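Local coordinates for clostripain-related protein (Bacteroides thetaiotaomicron, PDB 6NAG) that is a secreted cysteine protease of the C11 (clostripain) family that probably cleaves proteins or peptides outside the cell, at residues A83-E88 and Y153-T158; S92-V97 and K162-A167; G168-Y173 and V193-I198. The protein carries 1 engineered substitution. All coordinates share one frame; numbering follows the deposited sequence.

Interaction 1 (A83-E88 and Y153-T158); sequences AYTTAE and YQTDIT. With PRO (proline), chain E.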
ATOM      1  N   ALA A  83      17.804  -3.611   2.423  1.00 17.84           N
ATOM      2  CA  ALA A  83      17.503  -3.973   1.044  1.00 18.45           C
ATOM      3  C   ALA A  83      16.857  -2.802   0.312  1.00 15.71           C
ATOM      4  O   ALA A  83      15.676  -2.844  -0.024  1.00 15.84           O
ATOM      5  CB  ALA A  83      16.601  -5.193   1.000  1.00 20.26           C
ATOM      6  N   TYR A  84      17.644  -1.761   0.062  1.00 15.06           N
ATOM      7  CA  TYR A  84      17.131  -0.536  -0.543  1.00 14.23           C
ATOM      8  C   TYR A  84      16.914  -0.660  -2.050  1.00 13.58           C
ATOM      9  O   TYR A  84      16.428   0.273  -2.689  1.00 15.42           O
ATOM     10  CB  TYR A  84      18.076   0.634  -0.246  1.00 13.19           C
ATOM     11  CG  TYR A  84      19.541   0.319  -0.446  1.00 13.38           C
ATOM     12  CD1 TYR A  84      20.125   0.401  -1.704  1.00 13.48           C
ATOM     13  CD2 TYR A  84      20.342  -0.052   0.624  1.00 13.99           C
ATOM     14  CE1 TYR A  84      21.465   0.114  -1.889  1.00 13.67           C
ATOM     15  CE2 TYR A  84      21.680  -0.340   0.450  1.00 14.03           C
ATOM     16  CZ  TYR A  84      22.238  -0.255  -0.808  1.00 13.72           C
ATOM     17  OH  TYR A  84      23.571  -0.541  -0.982  1.00 14.23           O
ATOM     18  N   THR A  85      17.270  -1.808  -2.617  1.00 16.62           N
ATOM     19  CA  THR A  85      17.061  -2.046  -4.041  1.00 14.49           C
ATOM     20  C   THR A  85      15.823  -2.904  -4.277  1.00 14.70           C
ATOM     21  O   THR A  85      15.510  -3.259  -5.413  1.00 19.95           O
ATOM     22  CB  THR A  85      18.279  -2.728  -4.694  1.00 14.87           C
ATOM     23  OG1 THR A  85      18.436  -4.048  -4.160  1.00 16.15           O
ATOM     24  CG2 THR A  85      19.543  -1.924  -4.437  1.00 15.20           C
ATOM     25  N   THR A  86      15.122  -3.234  -3.198  1.00 15.14           N
ATOM     26  CA  THR A  86      13.907  -4.035  -3.287  1.00 16.00           C
ATOM     27  C   THR A  86      12.693  -3.222  -2.859  1.00 15.35           C
ATOM     28  O   THR A  86      12.816  -2.272  -2.088  1.00 16.19           O
ATOM     29  CB  THR A  86      13.995  -5.304  -2.417  1.00 17.00           C
ATOM     30  OG1 THR A  86      14.014  -4.937  -1.032  1.00 17.34           O
ATOM     31  CG2 THR A  86      15.252  -6.094  -2.748  1.00 16.67           C
ATOM     32  N   ALA A  87      11.522  -3.601  -3.359  1.00 15.99           N
ATOM     33  CA  ALA A  87      10.287  -2.895  -3.042  1.00 15.25           C
ATOM     34  C   ALA A  87       9.924  -3.057  -1.571  1.00 16.42           C
ATOM     35  O   ALA A  87       9.423  -2.127  -0.940  1.00 15.48           O
ATOM     36  CB  ALA A  87       9.153  -3.389  -3.925  1.00 15.02           C
ATOM     37  N   GLU A  88      10.180  -4.245  -1.032  1.00 22.80           N
ATOM     38  CA  GLU A  88       9.886  -4.537   0.364  1.00 21.95           C
ATOM     39  C   GLU A  88      10.778  -3.718   1.290  1.00 19.16           C
ATOM     40  O   GLU A  88      10.337  -3.249   2.339  1.00 18.64           O
ATOM     41  CB  GLU A  88      10.059  -6.031   0.644  1.00 30.07           C
ATOM     42  CG  GLU A  88       9.750  -6.442   2.074  1.00 57.57           C
ATOM     43  CD  GLU A  88       9.854  -7.941   2.283  1.00 75.66           C
ATOM     44  OE1 GLU A  88      10.614  -8.368   3.178  1.00 65.20           O
ATOM     45  OE2 GLU A  88       9.176  -8.691   1.550  1.00 74.83           O
ATOM     46  N   TYR A 153      23.728  -2.385  -6.853  1.00 22.36           N
ATOM     47  CA  TYR A 153      23.240  -1.275  -6.043  1.00 20.41           C
ATOM     48  C   TYR A 153      22.295  -0.357  -6.817  1.00 18.72           C
ATOM     49  O   TYR A 153      22.166   0.823  -6.494  1.00 17.10           O
ATOM     50  CB  TYR A 153      24.419  -0.462  -5.503  1.00 20.86           C
ATOM     51  CG  TYR A 153      25.434  -1.284  -4.743  1.00 21.90           C
ATOM     52  CD1 TYR A 153      25.032  -2.247  -3.827  1.00 23.38           C
ATOM     53  CD2 TYR A 153      26.795  -1.104  -4.950  1.00 23.21           C
ATOM     54  CE1 TYR A 153      25.958  -3.001  -3.133  1.00 24.30           C
ATOM     55  CE2 TYR A 153      27.728  -1.854  -4.260  1.00 25.20           C
ATOM     56  CZ  TYR A 153      27.304  -2.801  -3.355  1.00 25.25           C
ATOM     57  OH  TYR A 153      28.229  -3.550  -2.666  1.00 27.09           O
ATOM     58  N   GLN A 154      21.635  -0.900  -7.835  1.00 18.81           N
ATOM     59  CA  GLN A 154      20.725  -0.108  -8.659  1.00 17.69           C
ATOM     60  C   GLN A 154      19.275  -0.543  -8.480  1.00 16.08           C
ATOM     61  O   GLN A 154      18.988  -1.725  -8.294  1.00 16.30           O
ATOM     62  CB  GLN A 154      21.127  -0.199 -10.131  1.00 19.48           C
ATOM     63  CG  GLN A 154      22.429   0.514 -10.450  1.00 19.49           C
ATOM     64  CD  GLN A 154      23.000   0.118 -11.794  1.00 21.22           C
ATOM     65  OE1 GLN A 154      22.402  -0.665 -12.530  1.00 21.68           O
ATOM     66  NE2 GLN A 154      24.168   0.658 -12.121  1.00 21.60           N
ATOM     67  N   THR A 155      18.366   0.425  -8.541  1.00 15.69           N
ATOM     68  CA  THR A 155      16.948   0.170  -8.317  1.00 14.43           C
ATOM     69  C   THR A 155      16.107   0.629  -9.504  1.00 14.42           C
ATOM     70  O   THR A 155      16.327   1.711 -10.048  1.00 14.13           O
ATOM     71  CB  THR A 155      16.447   0.881  -7.045  1.00 13.29           C
ATOM     72  OG1 THR A 155      17.375   0.666  -5.975  1.00 13.23           O
ATOM     73  CG2 THR A 155      15.074   0.363  -6.641  1.00 13.14           C
ATOM     74  N   ASP A 156      15.143  -0.196  -9.901  1.00 15.08           N
ATOM     75  CA  ASP A 156      14.232   0.158 -10.982  1.00 15.69           C
ATOM     76  C   ASP A 156      13.190   1.167 -10.517  1.00 14.30           C
ATOM     77  O   ASP A 156      12.919   1.290  -9.323  1.00 14.14           O
ATOM     78  CB  ASP A 156      13.541  -1.089 -11.537  1.00 17.46           C
ATOM     79  CG  ASP A 156      14.442  -1.898 -12.444  1.00 21.02           C
ATOM     80  OD1 ASP A 156      15.183  -1.287 -13.242  1.00 20.66           O
ATOM     81  OD2 ASP A 156      14.408  -3.144 -12.364  1.00 30.39           O
ATOM     82  N   ILE A 157      12.607   1.887 -11.470  1.00 14.63           N
ATOM     83  CA  ILE A 157      11.586   2.883 -11.168  1.00 14.07           C
ATOM     84  C   ILE A 157      10.304   2.210 -10.688  1.00 13.53           C
ATOM     85  O   ILE A 157       9.639   2.698  -9.774  1.00 16.87           O
ATOM     86  CB  ILE A 157      11.279   3.763 -12.394  1.00 14.24           C
ATOM     87  CG1 ILE A 157      12.570   4.367 -12.948  1.00 13.60           C
ATOM     88  CG2 ILE A 157      10.289   4.860 -12.037  1.00 13.02           C
ATOM     89  CD1 ILE A 157      13.353   5.160 -11.927  1.00 13.21           C
ATOM     90  N   THR A 158       9.968   1.084 -11.307  1.00 13.81           N
ATOM     91  CA  THR A 158       8.784   0.323 -10.927  1.00 14.19           C
ATOM     92  C   THR A 158       8.924  -0.241  -9.517  1.00 13.94           C
ATOM     93  O   THR A 158       7.935  -0.401  -8.801  1.00 15.55           O
ATOM     94  CB  THR A 158       8.515  -0.831 -11.911  1.00 14.75           C
ATOM     95  OG1 THR A 158       9.684  -1.653 -12.015  1.00 16.48           O
ATOM     96  CG2 THR A 158       8.165  -0.286 -13.284  1.00 15.00           C
TER
HETATM   97  N   PRO E 403      15.698  -3.934   4.617  1.00 29.11           N
HETATM   98  CA  PRO E 403      15.275  -4.421   5.933  1.00 38.70           C
HETATM   99  C   PRO E 403      14.439  -5.693   5.840  1.00 56.60           C
HETATM  100  O   PRO E 403      13.374  -5.798   6.450  1.00 48.29           O
HETATM  101  CB  PRO E 403      14.443  -3.260   6.481  1.00 44.89           C
HETATM  102  CG  PRO E 403      15.011  -2.058   5.818  1.00 26.25           C
HETATM  103  CD  PRO E 403      15.397  -2.504   4.437  1.00 28.45           C
HETATM  104  OXT PRO E 403      14.809  -6.645   5.153  1.00 57.40           O
HETATM  105  O   HOH W   1      14.890  -2.770  -8.556  1.00 16.74           O
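Y84 sends its hydroxyl to the Y153 ring. Y84 OH lies 3.6 Å from Y153 CD1, and the two side chains meet at a slant. The same hydroxyl is hydrogen-bonded to A56 O. The Y84 carbonyl faces T155: Y84 O is 3.4 Å from T155 OG1, at most a weak hydrogen bond. T85 carries the most contact. Its CB and CG2 rest against T155 OG1 and Q154 O, with T85 CB 3.8 Å from Q154 O. T155 OG1 is anti to its own carbonyl carbon (chi1 -46°), which aims it at T85 CA, and T155 CG2 packs on T85 O. This part of the chain is a type I turn, A83 to T86, that leads into helix 87-100; opposite it runs the edge strand 154-155 of a small antiparallel sheet. With an alanine at T155 both OG1 and CG2 are gone, which would probably open a gap beside T85 and take from Y84 O its possible weak partner. One water spans the two backbones, 3.2 Å from T85 O and 2.9 Å from D156 N. T86 then closes the turn and N-caps the helix: T86 OG1 donates to A83 O (2.9 Å) and is hydrogen-bonded to G89 N.

Interaction 2 (S92-V97 and K162-A167); sequences SILNDV and KGISNA. With PRO (proline), chain E.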
ATOM      1  N   SER A  92       9.627  -0.738   3.844  1.00 14.90           N
ATOM      2  CA  SER A  92       9.971  -0.824   5.259  1.00 15.23           C
ATOM      3  C   SER A  92      10.593   0.473   5.766  1.00 13.81           C
ATOM      4  O   SER A  92      10.297   0.923   6.873  1.00 14.74           O
ATOM      5  CB  SER A  92      10.925  -1.995   5.503  1.00 17.87           C
ATOM      6  OG  SER A  92      11.203  -2.147   6.884  1.00 18.49           O
ATOM      7  N   ILE A  93      11.456   1.070   4.950  1.00 13.73           N
ATOM      8  CA  ILE A  93      12.092   2.336   5.297  1.00 13.15           C
ATOM      9  C   ILE A  93      11.062   3.461   5.360  1.00 12.34           C
ATOM     10  O   ILE A  93      11.049   4.249   6.305  1.00 14.28           O
ATOM     11  CB  ILE A  93      13.197   2.705   4.288  1.00 12.56           C
ATOM     12  CG1 ILE A  93      14.311   1.658   4.316  1.00 13.20           C
ATOM     13  CG2 ILE A  93      13.762   4.083   4.589  1.00 10.99           C
ATOM     14  CD1 ILE A  93      15.346   1.836   3.230  1.00 13.06           C
ATOM     15  N   LEU A  94      10.198   3.523   4.352  1.00 12.22           N
ATOM     16  CA  LEU A  94       9.149   4.536   4.301  1.00 12.01           C
ATOM     17  C   LEU A  94       8.165   4.377   5.454  1.00 12.61           C
ATOM     18  O   LEU A  94       7.592   5.357   5.928  1.00 15.46           O
ATOM     19  CB  LEU A  94       8.408   4.475   2.965  1.00 12.51           C
ATOM     20  CG  LEU A  94       9.180   4.993   1.751  1.00 11.53           C
ATOM     21  CD1 LEU A  94       8.360   4.828   0.486  1.00 11.79           C
ATOM     22  CD2 LEU A  94       9.572   6.448   1.952  1.00 10.22           C
ATOM     23  N   ASN A  95       7.971   3.141   5.902  1.00 15.80           N
ATOM     24  CA  ASN A  95       7.139   2.884   7.071  1.00 13.19           C
ATOM     25  C   ASN A  95       7.784   3.439   8.335  1.00 13.14           C
ATOM     26  O   ASN A  95       7.101   3.994   9.193  1.00 15.56           O
ATOM     27  CB  ASN A  95       6.866   1.388   7.228  1.00 13.43           C
ATOM     28  CG  ASN A  95       5.819   0.881   6.256  1.00 13.34           C
ATOM     29  OD1 ASN A  95       4.999   1.650   5.754  1.00 12.60           O
ATOM     30  ND2 ASN A  95       5.835  -0.419   5.991  1.00 14.09           N
ATOM     31  N   ASP A  96       9.101   3.289   8.443  1.00 12.98           N
ATOM     32  CA  ASP A  96       9.847   3.847   9.566  1.00 13.33           C
ATOM     33  C   ASP A  96       9.721   5.365   9.598  1.00 13.30           C
ATOM     34  O   ASP A  96       9.609   5.966  10.666  1.00 13.56           O
ATOM     35  CB  ASP A  96      11.322   3.446   9.494  1.00 13.71           C
ATOM     36  CG  ASP A  96      11.538   1.963   9.720  1.00 13.41           C
ATOM     37  OD1 ASP A  96      10.720   1.342  10.430  1.00 17.53           O
ATOM     38  OD2 ASP A  96      12.528   1.419   9.189  1.00 13.20           O
ATOM     39  N   VAL A  97       9.739   5.978   8.418  1.00 13.01           N
ATOM     40  CA  VAL A  97       9.574   7.420   8.294  1.00 12.67           C
ATOM     41  C   VAL A  97       8.206   7.851   8.818  1.00 13.39           C
ATOM     42  O   VAL A  97       8.086   8.855   9.518  1.00 13.72           O
ATOM     43  CB  VAL A  97       9.736   7.882   6.831  1.00 12.24           C
ATOM     44  CG1 VAL A  97       9.451   9.370   6.698  1.00 11.94           C
ATOM     45  CG2 VAL A  97      11.132   7.555   6.325  1.00 11.16           C
ATOM     46  N   LYS A 162       6.426   0.643  -6.429  1.00 13.75           N
ATOM     47  CA  LYS A 162       5.800  -0.390  -5.613  1.00 13.94           C
ATOM     48  C   LYS A 162       6.136  -0.195  -4.139  1.00 13.72           C
ATOM     49  O   LYS A 162       5.319  -0.479  -3.264  1.00 13.64           O
ATOM     50  CB  LYS A 162       6.238  -1.781  -6.076  1.00 14.68           C
ATOM     51  N   GLY A 163       7.343   0.294  -3.873  1.00 16.73           N
ATOM     52  CA  GLY A 163       7.784   0.547  -2.515  1.00 13.30           C
ATOM     53  C   GLY A 163       6.983   1.644  -1.841  1.00 13.38           C
ATOM     54  O   GLY A 163       6.613   1.526  -0.674  1.00 18.26           O
ATOM     55  N   ILE A 164       6.714   2.714  -2.582  1.00 13.32           N
ATOM     56  CA  ILE A 164       5.939   3.833  -2.062  1.00 13.65           C
ATOM     57  C   ILE A 164       4.470   3.456  -1.911  1.00 13.97           C
ATOM     58  O   ILE A 164       3.830   3.794  -0.916  1.00 15.65           O
ATOM     59  CB  ILE A 164       6.060   5.072  -2.975  1.00 13.90           C
ATOM     60  CG1 ILE A 164       7.524   5.494  -3.106  1.00 12.24           C
ATOM     61  CG2 ILE A 164       5.225   6.222  -2.436  1.00 12.91           C
ATOM     62  CD1 ILE A 164       7.742   6.650  -4.055  1.00 11.25           C
ATOM     63  N   SER A 165       3.947   2.745  -2.905  1.00 14.98           N
ATOM     64  CA  SER A 165       2.545   2.346  -2.916  1.00 15.95           C
ATOM     65  C   SER A 165       2.217   1.384  -1.777  1.00 16.27           C
ATOM     66  O   SER A 165       1.197   1.533  -1.104  1.00 16.97           O
ATOM     67  CB  SER A 165       2.190   1.707  -4.260  1.00 17.50           C
ATOM     68  OG  SER A 165       0.819   1.352  -4.309  1.00 24.98           O
ATOM     69  N   ASN A 166       3.085   0.401  -1.561  1.00 16.13           N
ATOM     70  CA  ASN A 166       2.875  -0.582  -0.503  1.00 16.67           C
ATOM     71  C   ASN A 166       3.073   0.009   0.888  1.00 14.81           C
ATOM     72  O   ASN A 166       2.679  -0.590   1.887  1.00 14.65           O
ATOM     73  CB  ASN A 166       3.805  -1.780  -0.695  1.00 16.90           C
ATOM     74  CG  ASN A 166       3.417  -2.631  -1.888  1.00 17.29           C
ATOM     75  OD1 ASN A 166       2.270  -2.609  -2.332  1.00 18.24           O
ATOM     76  ND2 ASN A 166       4.373  -3.390  -2.410  1.00 15.44           N
ATOM     77  N   ALA A 167       3.686   1.186   0.946  1.00 14.12           N
ATOM     78  CA  ALA A 167       3.841   1.905   2.203  1.00 13.46           C
ATOM     79  C   ALA A 167       2.586   2.717   2.496  1.00 13.79           C
ATOM     80  O   ALA A 167       2.453   3.315   3.564  1.00 13.60           O
ATOM     81  CB  ALA A 167       5.064   2.803   2.159  1.00 12.84           C
TER
HETATM   82  N   PRO E 403      15.698  -3.934   4.617  1.00 29.11           N
HETATM   83  CA  PRO E 403      15.275  -4.421   5.933  1.00 38.70           C
HETATM   84  C   PRO E 403      14.439  -5.693   5.840  1.00 56.60           C
HETATM   85  O   PRO E 403      13.374  -5.798   6.450  1.00 48.29           O
HETATM   86  CB  PRO E 403      14.443  -3.260   6.481  1.00 44.89           C
HETATM   87  CG  PRO E 403      15.011  -2.058   5.818  1.00 26.25           C
HETATM   88  CD  PRO E 403      15.397  -2.504   4.437  1.00 28.45           C
HETATM   89  OXT PRO E 403      14.809  -6.645   5.153  1.00 57.40           O
HETATM   90  O   HOH W   2       3.519  -1.761   4.292  1.00 14.78           O
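L94 fills the tight side of this contact. Its CD1 reaches across to the backbone and side chain of I164, 3.7 Å from I164 CA and as far from I164 CG1. L94 CG sits anti to its carbonyl carbon (chi1 -73°) and CD1 points on toward helix 157-166. G163 O is also close, 3.9 Å from L94 CD1, and is hydrogen-bonded with T91 OG1. Nearer the backbone, L94 CB meets A167 CB at 3.8 Å, where the small methyl lets the chains come near: the CA atoms of N95 and A167 are 6.0 Å apart. Helices 87-100 and 157-166 thus lie side by side on one face of the central sheet, as in the caspase-like alpha/beta fold of clan CD. L94 and I164 both touch M171 of the sheet, and L94 also packs on F14. The other side is looser and polar. N95 OD1 lies against A167, 3.7 Å from A167 CA, with no hydrogen bond. N95 ND2 gives a hydrogen bond to a water (3.2 Å), which in turn donates to N166 O (2.8 Å). Here G168 of the second subunit packs on N95. S92 turns its CB away from 162-167, and its OG touches CB of a bound proline.

Interaction 3 (G168-Y173 and V193-I198); sequences GLKMEY and VTDYLI. With PRO (proline), chain D.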
ATOM      1  N   GLY A 168       1.666   2.732   1.536  1.00 14.54           N
ATOM      2  CA  GLY A 168       0.416   3.453   1.677  1.00 14.73           C
ATOM      3  C   GLY A 168       0.595   4.951   1.544  1.00 15.52           C
ATOM      4  O   GLY A 168      -0.135   5.727   2.158  1.00 16.40           O
ATOM      5  N   LEU A 169       1.569   5.357   0.737  1.00 15.67           N
ATOM      6  CA  LEU A 169       1.884   6.770   0.571  1.00 16.25           C
ATOM      7  C   LEU A 169       1.741   7.242  -0.871  1.00 16.16           C
ATOM      8  O   LEU A 169       1.941   6.476  -1.814  1.00 15.10           O
ATOM      9  CB  LEU A 169       3.308   7.059   1.052  1.00 14.97           C
ATOM     10  CG  LEU A 169       3.628   6.894   2.536  1.00 14.35           C
ATOM     11  CD1 LEU A 169       5.092   7.215   2.790  1.00 12.58           C
ATOM     12  CD2 LEU A 169       2.729   7.777   3.383  1.00 14.92           C
ATOM     13  N   LYS A 170       1.385   8.511  -1.028  1.00 17.98           N
ATOM     14  CA  LYS A 170       1.495   9.190  -2.311  1.00 16.86           C
ATOM     15  C   LYS A 170       2.185  10.527  -2.085  1.00 15.46           C
ATOM     16  O   LYS A 170       1.618  11.432  -1.474  1.00 17.55           O
ATOM     17  CB  LYS A 170       0.129   9.391  -2.968  1.00 18.64           C
ATOM     18  CG  LYS A 170       0.220  10.052  -4.336  1.00 17.13           C
ATOM     19  CD  LYS A 170      -1.118  10.088  -5.050  1.00 19.47           C
ATOM     20  CE  LYS A 170      -0.968  10.661  -6.452  1.00 17.66           C
ATOM     21  NZ  LYS A 170      -2.261  10.711  -7.186  1.00 19.16           N
ATOM     22  N   MET A 171       3.416  10.635  -2.568  1.00 13.84           N
ATOM     23  CA  MET A 171       4.241  11.811  -2.318  1.00 14.00           C
ATOM     24  C   MET A 171       3.656  13.073  -2.941  1.00 14.79           C
ATOM     25  O   MET A 171       2.987  13.018  -3.971  1.00 14.40           O
ATOM     26  CB  MET A 171       5.659  11.582  -2.845  1.00 12.33           C
ATOM     27  CG  MET A 171       6.354  10.367  -2.255  1.00 11.60           C
ATOM     28  SD  MET A 171       6.546  10.469  -0.467  1.00 16.68           S
ATOM     29  CE  MET A 171       7.320   8.893  -0.124  1.00 10.78           C
ATOM     30  N   GLU A 172       3.902  14.211  -2.301  1.00 15.81           N
ATOM     31  CA  GLU A 172       3.547  15.497  -2.880  1.00 17.20           C
ATOM     32  C   GLU A 172       4.416  15.728  -4.106  1.00 15.10           C
ATOM     33  O   GLU A 172       3.931  16.120  -5.166  1.00 17.54           O
ATOM     34  CB  GLU A 172       3.730  16.626  -1.866  1.00 20.22           C
ATOM     35  CG  GLU A 172       2.593  17.632  -1.848  1.00 38.66           C
ATOM     36  CD  GLU A 172       2.874  18.810  -0.937  1.00 41.10           C
ATOM     37  OE1 GLU A 172       2.640  19.961  -1.362  1.00 29.44           O
ATOM     38  OE2 GLU A 172       3.329  18.583   0.203  1.00 26.06           O
ATOM     39  N   TYR A 173       5.709  15.476  -3.945  1.00 14.00           N
ATOM     40  CA  TYR A 173       6.649  15.526  -5.055  1.00 12.69           C
ATOM     41  C   TYR A 173       7.782  14.535  -4.831  1.00 11.52           C
ATOM     42  O   TYR A 173       8.039  14.113  -3.705  1.00 11.30           O
ATOM     43  CB  TYR A 173       7.212  16.940  -5.237  1.00 12.26           C
ATOM     44  CG  TYR A 173       8.008  17.455  -4.056  1.00 12.53           C
ATOM     45  CD1 TYR A 173       9.360  17.160  -3.918  1.00 11.52           C
ATOM     46  CD2 TYR A 173       7.411  18.245  -3.083  1.00 13.18           C
ATOM     47  CE1 TYR A 173      10.089  17.627  -2.842  1.00 11.31           C
ATOM     48  CE2 TYR A 173       8.133  18.720  -2.007  1.00 13.22           C
ATOM     49  CZ  TYR A 173       9.470  18.406  -1.890  1.00 12.52           C
ATOM     50  OH  TYR A 173      10.189  18.876  -0.817  1.00 12.11           O
ATOM     51  N   VAL A 193       2.113   7.449  -7.474  1.00 15.78           N
ATOM     52  CA  VAL A 193       2.800   7.513  -6.189  1.00 20.05           C
ATOM     53  C   VAL A 193       3.336   8.909  -5.889  1.00 13.75           C
ATOM     54  O   VAL A 193       3.941   9.135  -4.841  1.00 12.81           O
ATOM     55  CB  VAL A 193       3.964   6.504  -6.121  1.00 14.13           C
ATOM     56  CG1 VAL A 193       3.433   5.078  -6.153  1.00 14.93           C
ATOM     57  CG2 VAL A 193       4.946   6.744  -7.254  1.00 13.33           C
ATOM     58  N   THR A 194       3.112   9.843  -6.808  1.00 13.93           N
ATOM     59  CA  THR A 194       3.495  11.232  -6.585  1.00 13.30           C
ATOM     60  C   THR A 194       2.637  12.185  -7.411  1.00 13.47           C
ATOM     61  O   THR A 194       2.138  11.825  -8.477  1.00 16.86           O
ATOM     62  CB  THR A 194       4.986  11.475  -6.912  1.00 11.96           C
ATOM     63  OG1 THR A 194       5.358  12.796  -6.503  1.00 13.78           O
ATOM     64  CG2 THR A 194       5.253  11.317  -8.400  1.00 11.89           C
ATOM     65  N   ASP A 195       2.455  13.399  -6.901  1.00 14.02           N
ATOM     66  CA  ASP A 195       1.710  14.426  -7.618  1.00 14.28           C
ATOM     67  C   ASP A 195       2.611  15.139  -8.617  1.00 13.29           C
ATOM     68  O   ASP A 195       2.194  15.457  -9.729  1.00 13.39           O
ATOM     69  CB  ASP A 195       1.101  15.439  -6.646  1.00 15.14           C
ATOM     70  CG  ASP A 195      -0.002  14.845  -5.796  1.00 17.62           C
ATOM     71  OD1 ASP A 195      -0.728  13.958  -6.292  1.00 21.36           O
ATOM     72  OD2 ASP A 195      -0.147  15.269  -4.630  1.00 22.38           O
ATOM     73  N   TYR A 196       3.851  15.386  -8.209  1.00 12.94           N
ATOM     74  CA  TYR A 196       4.807  16.088  -9.054  1.00 12.40           C
ATOM     75  C   TYR A 196       6.134  15.350  -9.150  1.00 11.19           C
ATOM     76  O   TYR A 196       6.545  14.662  -8.216  1.00 10.74           O
ATOM     77  CB  TYR A 196       5.044  17.506  -8.531  1.00 12.50           C
ATOM     78  CG  TYR A 196       3.849  18.419  -8.661  1.00 13.30           C
ATOM     79  CD1 TYR A 196       3.618  19.127  -9.833  1.00 12.94           C
ATOM     80  CD2 TYR A 196       2.952  18.574  -7.613  1.00 14.08           C
ATOM     81  CE1 TYR A 196       2.528  19.964  -9.957  1.00 13.99           C
ATOM     82  CE2 TYR A 196       1.859  19.410  -7.728  1.00 15.14           C
ATOM     83  CZ  TYR A 196       1.651  20.102  -8.902  1.00 14.93           C
ATOM     84  OH  TYR A 196       0.564  20.935  -9.022  1.00 16.13           O
ATOM     85  N   LEU A 197       6.797  15.500 -10.290  1.00 14.00           N
ATOM     86  CA  LEU A 197       8.135  14.962 -10.482  1.00  9.57           C
ATOM     87  C   LEU A 197       9.107  16.098 -10.775  1.00 10.03           C
ATOM     88  O   LEU A 197       8.863  16.921 -11.656  1.00 14.30           O
ATOM     89  CB  LEU A 197       8.154  13.940 -11.618  1.00 10.04           C
ATOM     90  CG  LEU A 197       9.517  13.324 -11.937  1.00 11.70           C
ATOM     91  CD1 LEU A 197       9.980  12.435 -10.794  1.00 14.55           C
ATOM     92  CD2 LEU A 197       9.472  12.548 -13.241  1.00 10.73           C
ATOM     93  N   ILE A 198      10.200  16.151 -10.023  1.00 11.31           N
ATOM     94  CA  ILE A 198      11.215  17.175 -10.229  1.00  9.30           C
ATOM     95  C   ILE A 198      12.568  16.533 -10.505  1.00  9.44           C
ATOM     96  O   ILE A 198      13.105  15.813  -9.665  1.00 11.72           O
ATOM     97  CB  ILE A 198      11.336  18.111  -9.013  1.00  9.00           C
ATOM     98  CG1 ILE A 198       9.951  18.519  -8.507  1.00  9.48           C
ATOM     99  CG2 ILE A 198      12.167  19.334  -9.366  1.00  8.94           C
ATOM    100  CD1 ILE A 198       9.982  19.321  -7.225  1.00  9.83           C
TER
HETATM  101  N   PRO D 402      -0.069   9.742   1.554  1.00 30.06           N
HETATM  102  CA  PRO D 402      -1.102  10.533   0.879  1.00 39.18           C
HETATM  103  C   PRO D 402      -1.141  11.971   1.384  1.00 57.36           C
HETATM  104  O   PRO D 402      -2.028  12.748   1.028  1.00 45.57           O
HETATM  105  CB  PRO D 402      -2.388   9.791   1.237  1.00 37.45           C
HETATM  106  CG  PRO D 402      -2.107   9.224   2.583  1.00 47.98           C
HETATM  107  CD  PRO D 402      -0.642   8.860   2.585  1.00 44.51           C
HETATM  108  OXT PRO D 402      -0.282  12.389   2.160  1.00 46.10           O
HETATM  109  O   HOH W   3      -0.828  11.980  -9.829  1.00 15.81           O
HETATM  110  O   HOH W   4      -0.136  13.465  -2.569  1.00 19.67           O
HETATM  111  O   HOH W   5      -3.360  13.211  -5.375  1.00 31.94           O
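Segments 168-173 and 193-198 run parallel, their end-to-end directions 17° apart, with M171 paired to T194 and Y173 to Y196. M171 N donates to V193 O (2.8 Å). D195 N returns a bond to M171 O (3.0 Å). Both chains turn a corner at the next step, at E172 and D195; past the corner Y196 N makes a weak bond to E172 O, and Y196 goes on to pair with I174. K170 lies alongside V193 and T194. Its CG is anti to the backbone N (chi1 -178°) and the rest of the chain is extended, which carries it past T194 N to D195. The two side chains cross at about a right angle. K170 NZ and D195 OD1 form a long salt bridge of 3.7 Å, and a water that donates to D195 OD1 makes a weak bond with K170 NZ. E172 turns away and pairs instead with R105. T194 OG1 donates to Y196 O (2.8 Å), which fixes the hydroxyl beside Y173 CA. Y173 and Y196 lie on the other face from T194, their CB atoms 4.0 Å apart. I198 CD1 meets Y173 CD1, also at 4.0 Å, while Y173 OH is hydrogen-bonded to L218 O. The edge of the Y196 ring faces E172 O in its plane. At the start of the first segment G168 ends the preceding helix in a Schellman motif, and a bound proline sits against G168, L169 and K170. The two strands, with helix 184-189 between them, form a beta-alpha-beta crossover of the central sheet. The contact takes the N-terminal end of strand 171-177 and most of strand 194-199; in clan CD proteases the catalytic residues typically follow the C-terminal ends of such strands.

Overall arrangement
Interactions 1 and 2 share helices 87-100 and 157-166. Interaction 1 lies where both helices begin, interaction 2 farther along them, and their centres are 12 Å apart. They join where A87 CB packs on K162 CB at 4.0 Å. One bound proline touches both, through A83 and S92. Interaction 3 follows at the end of helix 157-166, with its centre 13 Å from that of interaction 2. I164 O and L169 N, 3.2 Å apart, probably share a hydrogen bond, and L94 CD2 meets M171 CE at 3.9 Å. Interactions 1 and 3 do not touch; their nearest atoms are about 7 Å apart. A different proline sits at 168-170.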